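Local coordinates for protein erythromycin dehydratase (Saccharopolyspora erythraea, PDB 3EL6) that probably catalyses the removal of water from a beta-hydroxyacyl intermediate, as a dehydratase domain of the polyketide synthase that builds the erythromycin core, at residues 157-162 with 258-263; 197-202 with 214-219. One frame throughout, in Å; residues are numbered along the deposited sequence.

Interaction 1 (157-162 with 258-263); sequences QGVAAG and TLHASG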
ATOM      1  N   GLN A 157     -18.120  10.572  -2.400  1.00 17.28           N
ATOM      2  CA  GLN A 157     -19.287   9.732  -2.162  1.00 17.59           C
ATOM      3  C   GLN A 157     -20.280   9.698  -3.366  1.00 18.45           C
ATOM      4  O   GLN A 157     -20.406  10.668  -4.094  1.00 18.52           O
ATOM      5  CB  GLN A 157     -20.062  10.277  -0.935  1.00 18.78           C
ATOM      6  CG  GLN A 157     -19.149  10.301   0.355  1.00 18.45           C
ATOM      7  CD  GLN A 157     -18.306  11.526   0.588  1.00 18.31           C
ATOM      8  OE1 GLN A 157     -18.167  12.420  -0.256  1.00 19.91           O
ATOM      9  NE2 GLN A 157     -17.716  11.597   1.812  1.00 19.50           N
ATOM     10  N   GLY A 158     -20.969   8.572  -3.477  1.00 21.19           N
ATOM     11  CA  GLY A 158     -21.917   8.285  -4.547  1.00 21.96           C
ATOM     12  C   GLY A 158     -23.105   9.228  -4.449  1.00 23.87           C
ATOM     13  O   GLY A 158     -23.470   9.740  -3.332  1.00 21.95           O
ATOM     14  N   VAL A 159     -23.676   9.518  -5.610  1.00 22.27           N
ATOM     15  CA  VAL A 159     -24.850  10.366  -5.677  1.00 23.93           C
ATOM     16  C   VAL A 159     -25.941   9.660  -6.468  1.00 24.17           C
ATOM     17  O   VAL A 159     -25.661   8.742  -7.248  1.00 24.27           O
ATOM     18  CB  VAL A 159     -24.566  11.730  -6.295  1.00 25.00           C
ATOM     19  CG1 VAL A 159     -23.512  12.521  -5.491  1.00 28.14           C
ATOM     20  CG2 VAL A 159     -24.101  11.582  -7.733  1.00 26.38           C
ATOM     21  N   ALA A 160     -27.199  10.057  -6.248  1.00 23.87           N
ATOM     22  CA  ALA A 160     -28.299   9.335  -6.849  1.00 24.10           C
ATOM     23  C   ALA A 160     -28.380   9.579  -8.378  1.00 24.15           C
ATOM     24  O   ALA A 160     -28.033  10.639  -8.850  1.00 24.48           O
ATOM     25  CB  ALA A 160     -29.624   9.791  -6.213  1.00 24.67           C
ATOM     26  N   ALA A 161     -28.936   8.612  -9.081  1.00 25.34           N
ATOM     27  CA  ALA A 161     -29.185   8.700 -10.514  1.00 27.80           C
ATOM     28  C   ALA A 161     -30.482   9.452 -10.771  1.00 29.88           C
ATOM     29  O   ALA A 161     -31.480   9.155 -10.151  1.00 27.76           O
ATOM     30  CB  ALA A 161     -29.353   7.310 -11.054  1.00 27.75           C
ATOM     31  N   GLY A 162     -30.474  10.390 -11.702  1.00 31.72           N
ATOM     32  CA  GLY A 162     -31.766  10.853 -12.270  1.00 33.02           C
ATOM     33  C   GLY A 162     -32.686   9.737 -12.812  1.00 34.35           C
ATOM     34  O   GLY A 162     -32.356   8.540 -12.834  1.00 33.82           O
ATOM     35  N   THR A 258     -19.565  10.489 -12.381  1.00 20.48           N
ATOM     36  CA  THR A 258     -20.373   9.555 -11.600  1.00 21.33           C
ATOM     37  C   THR A 258     -20.799   8.362 -12.461  1.00 23.57           C
ATOM     38  O   THR A 258     -21.139   8.532 -13.647  1.00 23.70           O
ATOM     39  CB  THR A 258     -21.679  10.238 -11.031  1.00 24.08           C
ATOM     40  OG1 THR A 258     -22.600  10.448 -12.128  1.00 27.24           O
ATOM     41  CG2 THR A 258     -21.335  11.598 -10.366  1.00 20.54           C
ATOM     42  N   LEU A 259     -20.866   7.177 -11.859  1.00 24.11           N
ATOM     43  CA  LEU A 259     -21.162   5.964 -12.542  1.00 27.08           C
ATOM     44  C   LEU A 259     -22.370   5.356 -11.904  1.00 28.75           C
ATOM     45  O   LEU A 259     -22.427   5.175 -10.684  1.00 30.50           O
ATOM     46  CB  LEU A 259     -19.886   5.054 -12.528  1.00 27.46           C
ATOM     47  CG  LEU A 259     -19.649   3.791 -13.346  1.00 31.77           C
ATOM     48  CD1 LEU A 259     -19.751   4.116 -14.851  1.00 30.38           C
ATOM     49  CD2 LEU A 259     -18.219   3.367 -12.976  1.00 25.76           C
ATOM     50  N   HIS A 260     -23.383   5.054 -12.707  1.00 28.11           N
ATOM     51  CA  HIS A 260     -24.568   4.430 -12.193  1.00 29.30           C
ATOM     52  C   HIS A 260     -24.794   3.006 -12.686  1.00 31.47           C
ATOM     53  O   HIS A 260     -25.629   2.319 -12.186  1.00 32.18           O
ATOM     54  CB  HIS A 260     -25.771   5.337 -12.475  1.00 27.36           C
ATOM     55  CG  HIS A 260     -25.550   6.741 -12.009  1.00 27.64           C
ATOM     56  ND1 HIS A 260     -25.678   7.102 -10.686  1.00 25.61           N
ATOM     57  CD2 HIS A 260     -25.116   7.848 -12.657  1.00 24.29           C
ATOM     58  CE1 HIS A 260     -25.379   8.384 -10.553  1.00 24.91           C
ATOM     59  NE2 HIS A 260     -25.054   8.865 -11.740  1.00 26.16           N
ATOM     60  N   ALA A 261     -24.048   2.582 -13.714  1.00 33.10           N
ATOM     61  CA  ALA A 261     -24.178   1.267 -14.239  1.00 35.28           C
ATOM     62  C   ALA A 261     -22.770   0.843 -14.673  1.00 36.72           C
ATOM     63  O   ALA A 261     -22.049   1.653 -15.248  1.00 37.40           O
ATOM     64  CB  ALA A 261     -25.118   1.296 -15.457  1.00 34.13           C
ATOM     65  N   SER A 262     -22.392  -0.403 -14.445  1.00 38.82           N
ATOM     66  CA  SER A 262     -21.103  -0.853 -15.020  1.00 40.09           C
ATOM     67  C   SER A 262     -21.337  -1.812 -16.206  1.00 40.28           C
ATOM     68  O   SER A 262     -22.453  -2.288 -16.423  1.00 42.32           O
ATOM     69  CB  SER A 262     -20.154  -1.454 -13.942  1.00 40.58           C
ATOM     70  OG  SER A 262     -19.472  -0.450 -13.167  1.00 35.45           O
ATOM     71  N   GLY A 263     -20.287  -2.081 -16.982  1.00 41.72           N
ATOM     72  CA  GLY A 263     -20.382  -3.117 -18.043  1.00 40.33           C
ATOM     73  C   GLY A 263     -21.090  -2.685 -19.327  1.00 39.25           C
ATOM     74  O   GLY A 263     -21.516  -3.527 -20.143  1.00 38.75           O
TER
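In His260, CG lies anti to the carbonyl carbon and beside the backbone N (chi1 -52°), and chi2 of -79° turns the imidazole so that one face lies under Ala161 while its CE1 corner points at the backbone of Val159. Ala161 comes down over that face: its CB sits 4.0 Å from the centroid of the His260 ring, 27° off the normal, a CH-pi contact. The methyl is displaced toward the ND1 side, with Ala161 CB 3.7 Å from His260 ND1, and Ala161 CA also rests above the same face, offset toward the rim. Val159 approaches differently, its O standing in the plane of the ring at the edge, 3.3 Å from His260 CE1. A carbon bound to both ring nitrogens is polarised, so this close approach to a carbonyl oxygen is probably mildly attractive. No hydrogen bond crosses between 157-162 and 258-263. In the double hotdog fold the loop carrying Val159 and Ala161 belongs to the long connection leaving strand 148-156, toward the second half of the domain, and here it runs past the end of strand 251-259. A smaller apolar contact lies beside the ring: CG2 of Val159 meets CG2 of Thr258 at 3.8 Å, the two side chains crossing at about a right angle. Thr258 is buried, and its OG1 is hydrogen-bonded to Thr293 OG1 of strand 290-299; His260 NE2 also donates a weak bond to Thr258 OG1, 2.9 Å away, which may bias the ring's rotation but, being bent, holds it only loosely. Leu290, on the same strand as Thr293, touches both Ala161 and His260.

Interaction 2 (197-202 with 214-219); sequences FQALRA and VSIAAD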
ATOM      1  N   PHE A 197     -11.345   2.300 -31.908  1.00 20.94           N
ATOM      2  CA  PHE A 197     -11.717   3.595 -31.358  1.00 22.79           C
ATOM      3  C   PHE A 197     -12.708   4.386 -32.198  1.00 23.01           C
ATOM      4  O   PHE A 197     -13.122   5.473 -31.779  1.00 23.26           O
ATOM      5  CB  PHE A 197     -10.472   4.467 -31.169  1.00 23.31           C
ATOM      6  CG  PHE A 197      -9.707   4.135 -29.913  1.00 22.86           C
ATOM      7  CD1 PHE A 197      -9.933   4.850 -28.737  1.00 26.63           C
ATOM      8  CD2 PHE A 197      -8.810   3.083 -29.883  1.00 24.52           C
ATOM      9  CE1 PHE A 197      -9.245   4.527 -27.538  1.00 27.54           C
ATOM     10  CE2 PHE A 197      -8.120   2.742 -28.693  1.00 26.67           C
ATOM     11  CZ  PHE A 197      -8.343   3.474 -27.523  1.00 24.00           C
ATOM     12  N   GLN A 198     -13.084   3.844 -33.370  1.00 21.03           N
ATOM     13  CA  GLN A 198     -14.012   4.553 -34.251  1.00 21.21           C
ATOM     14  C   GLN A 198     -15.425   4.243 -33.788  1.00 22.00           C
ATOM     15  O   GLN A 198     -16.258   3.680 -34.520  1.00 23.61           O
ATOM     16  CB  GLN A 198     -13.730   4.115 -35.691  1.00 21.89           C
ATOM     17  CG  GLN A 198     -12.361   4.542 -36.100  1.00 19.71           C
ATOM     18  CD  GLN A 198     -12.014   4.137 -37.508  1.00 24.50           C
ATOM     19  OE1 GLN A 198     -12.894   3.679 -38.246  1.00 26.18           O
ATOM     20  NE2 GLN A 198     -10.740   4.261 -37.878  1.00 25.56           N
ATOM     21  N   ALA A 199     -15.759   4.673 -32.570  1.00 20.51           N
ATOM     22  CA  ALA A 199     -16.949   4.184 -31.900  1.00 21.28           C
ATOM     23  C   ALA A 199     -18.111   5.187 -31.929  1.00 22.25           C
ATOM     24  O   ALA A 199     -19.152   4.904 -31.366  1.00 20.85           O
ATOM     25  CB  ALA A 199     -16.629   3.813 -30.412  1.00 21.72           C
ATOM     26  N   LEU A 200     -17.917   6.347 -32.547  1.00 22.32           N
ATOM     27  CA  LEU A 200     -19.066   7.268 -32.797  1.00 22.53           C
ATOM     28  C   LEU A 200     -19.908   6.662 -33.929  1.00 22.51           C
ATOM     29  O   LEU A 200     -19.410   6.560 -35.046  1.00 24.48           O
ATOM     30  CB  LEU A 200     -18.533   8.644 -33.187  1.00 22.70           C
ATOM     31  CG  LEU A 200     -17.809   9.400 -32.078  1.00 25.35           C
ATOM     32  CD1 LEU A 200     -17.188  10.701 -32.689  1.00 27.53           C
ATOM     33  CD2 LEU A 200     -18.761   9.821 -30.967  1.00 25.91           C
ATOM     34  N   ARG A 201     -21.081   6.133 -33.622  1.00 21.83           N
ATOM     35  CA  ARG A 201     -21.878   5.374 -34.619  1.00 23.40           C
ATOM     36  C   ARG A 201     -22.911   6.320 -35.318  1.00 24.91           C
ATOM     37  O   ARG A 201     -23.303   6.111 -36.492  1.00 24.11           O
ATOM     38  CB  ARG A 201     -22.611   4.221 -33.967  1.00 23.18           C
ATOM     39  CG  ARG A 201     -21.709   3.186 -33.249  1.00 22.39           C
ATOM     40  CD  ARG A 201     -20.709   2.443 -34.212  1.00 22.89           C
ATOM     41  NE  ARG A 201     -19.685   1.796 -33.364  1.00 21.43           N
ATOM     42  CZ  ARG A 201     -18.530   1.308 -33.784  1.00 19.68           C
ATOM     43  NH1 ARG A 201     -18.287   1.206 -35.092  1.00 18.88           N
ATOM     44  NH2 ARG A 201     -17.639   0.864 -32.894  1.00 17.96           N
ATOM     45  N   ALA A 202     -23.382   7.328 -34.582  1.00 23.21           N
ATOM     46  CA  ALA A 202     -24.336   8.322 -35.153  1.00 22.98           C
ATOM     47  C   ALA A 202     -24.274   9.588 -34.313  1.00 24.27           C
ATOM     48  O   ALA A 202     -23.917   9.506 -33.124  1.00 23.10           O
ATOM     49  CB  ALA A 202     -25.764   7.735 -35.108  1.00 22.85           C
ATOM     50  N   VAL A 214     -22.859   5.683 -29.222  1.00 22.21           N
ATOM     51  CA  VAL A 214     -21.455   5.303 -29.121  1.00 22.50           C
ATOM     52  C   VAL A 214     -21.471   3.846 -28.651  1.00 20.09           C
ATOM     53  O   VAL A 214     -22.171   3.518 -27.723  1.00 19.58           O
ATOM     54  CB  VAL A 214     -20.745   6.187 -28.109  1.00 23.63           C
ATOM     55  CG1 VAL A 214     -19.347   5.688 -27.980  1.00 26.92           C
ATOM     56  CG2 VAL A 214     -20.739   7.664 -28.561  1.00 26.48           C
ATOM     57  N   SER A 215     -20.711   2.950 -29.287  1.00 20.35           N
ATOM     58  CA  SER A 215     -20.742   1.537 -28.885  1.00 18.45           C
ATOM     59  C   SER A 215     -19.462   0.852 -29.392  1.00 19.00           C
ATOM     60  O   SER A 215     -18.834   1.319 -30.341  1.00 18.58           O
ATOM     61  CB  SER A 215     -21.957   0.752 -29.418  1.00 19.24           C
ATOM     62  OG  SER A 215     -21.965   0.796 -30.862  1.00 19.16           O
ATOM     63  N   ILE A 216     -19.075  -0.202 -28.679  1.00 19.37           N
ATOM     64  CA  ILE A 216     -17.940  -1.007 -29.026  1.00 21.69           C
ATOM     65  C   ILE A 216     -18.414  -2.448 -28.946  1.00 24.19           C
ATOM     66  O   ILE A 216     -19.495  -2.751 -28.460  1.00 24.66           O
ATOM     67  CB  ILE A 216     -16.751  -0.786 -28.033  1.00 20.19           C
ATOM     68  CG1 ILE A 216     -17.179  -1.126 -26.599  1.00 23.17           C
ATOM     69  CG2 ILE A 216     -16.232   0.657 -28.160  1.00 21.61           C
ATOM     70  CD1 ILE A 216     -15.953  -1.228 -25.649  1.00 28.23           C
ATOM     71  N   ALA A 217     -17.608  -3.386 -29.428  1.00 26.77           N
ATOM     72  CA  ALA A 217     -17.970  -4.760 -29.214  1.00 32.75           C
ATOM     73  C   ALA A 217     -17.606  -5.245 -27.783  1.00 37.08           C
ATOM     74  O   ALA A 217     -16.481  -5.066 -27.334  1.00 38.10           O
ATOM     75  CB  ALA A 217     -17.302  -5.643 -30.258  1.00 32.14           C
ATOM     76  N   ALA A 218     -18.528  -5.926 -27.114  1.00 42.58           N
ATOM     77  CA  ALA A 218     -18.231  -6.517 -25.779  1.00 46.63           C
ATOM     78  C   ALA A 218     -16.954  -7.383 -25.766  1.00 48.81           C
ATOM     79  O   ALA A 218     -16.708  -8.161 -26.684  1.00 50.07           O
ATOM     80  CB  ALA A 218     -19.434  -7.288 -25.266  1.00 46.86           C
ATOM     81  N   ASP A 219     -16.093  -7.229 -24.771  1.00 51.23           N
ATOM     82  CA  ASP A 219     -14.990  -8.194 -24.678  1.00 52.97           C
ATOM     83  C   ASP A 219     -14.644  -8.632 -23.251  1.00 53.16           C
ATOM     84  O   ASP A 219     -15.231  -9.589 -22.736  1.00 53.58           O
ATOM     85  CB  ASP A 219     -13.735  -7.761 -25.436  1.00 53.68           C
ATOM     86  CG  ASP A 219     -12.727  -8.885 -25.546  1.00 57.19           C
ATOM     87  OD1 ASP A 219     -12.117  -9.223 -24.508  1.00 63.38           O
ATOM     88  OD2 ASP A 219     -12.558  -9.460 -26.644  1.00 60.87           O
TER
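Arg201 lies across Ser215 with its guanidinium edge turned to the backbone rather than to the serine hydroxyl. Bent at chi2 (-62°), the arginine chain passes its CG 3.4 Å from Ser215 OG and then brings NE and NH2 side-on to a single atom, Ser215 O. NH2 makes the straighter bond to Ser215 O, at 2.9 Å with 157° at the hydrogen, and NE the longer one to the same oxygen, at 3.2 Å. That oxygen lies in the guanidinium plane, whereas both nitrogens reach it from one face of its own carbonyl plane, NE the further above it. Gln198 O, from the arginine's own segment, sits over one face of the guanidinium near its rim. These residues lie at the open end of the antiparallel hairpin 200-206/209-215, away from its turn, in the second hotdog of this double hotdog domain. Leu200 and Val214 form a non-hydrogen-bonded pair, and just beyond it Arg201 and Ala202 both face Glu213 in a classic beta bulge. The side chains of Leu200 and Val214 lie alongside each other, pointing the same way, and meet through Leu200 CD2 and Val214 CG2 at 3.8 Å. Ser215 N donates a 3.3 Å bond to Ala199 O, which also receives a CA-H...O contact from Val214 CA at 3.2 Å. Ala199 CB faces across to Ile216 CG2, 3.9 Å away, and to Val214 CG1; helix 227-235 packs against this apolar side, Ala232 touching both Ala199 and Val214.

How the interactions relate
Interaction 2 is nested along the chain inside the loop closed by interaction 1: residues 157-162 come first, both segments of the hairpin contact follow, and 258-263 comes last. Their centres lie about 21 Å apart and their nearest atoms about 7 Å, without touching. Both reach the same set of antiparallel strands, where 251-259 and 209-215 are separated by 290-299, 278-284 and 266-273. Interaction 1 is a surface contact of the connecting loop with the end of strand 251-259, while the partly buried interaction 2 joins neighbouring strands under helix 227-235. One contact thus lies where the connection from the first hotdog passes the second, the other within a single hairpin of the second.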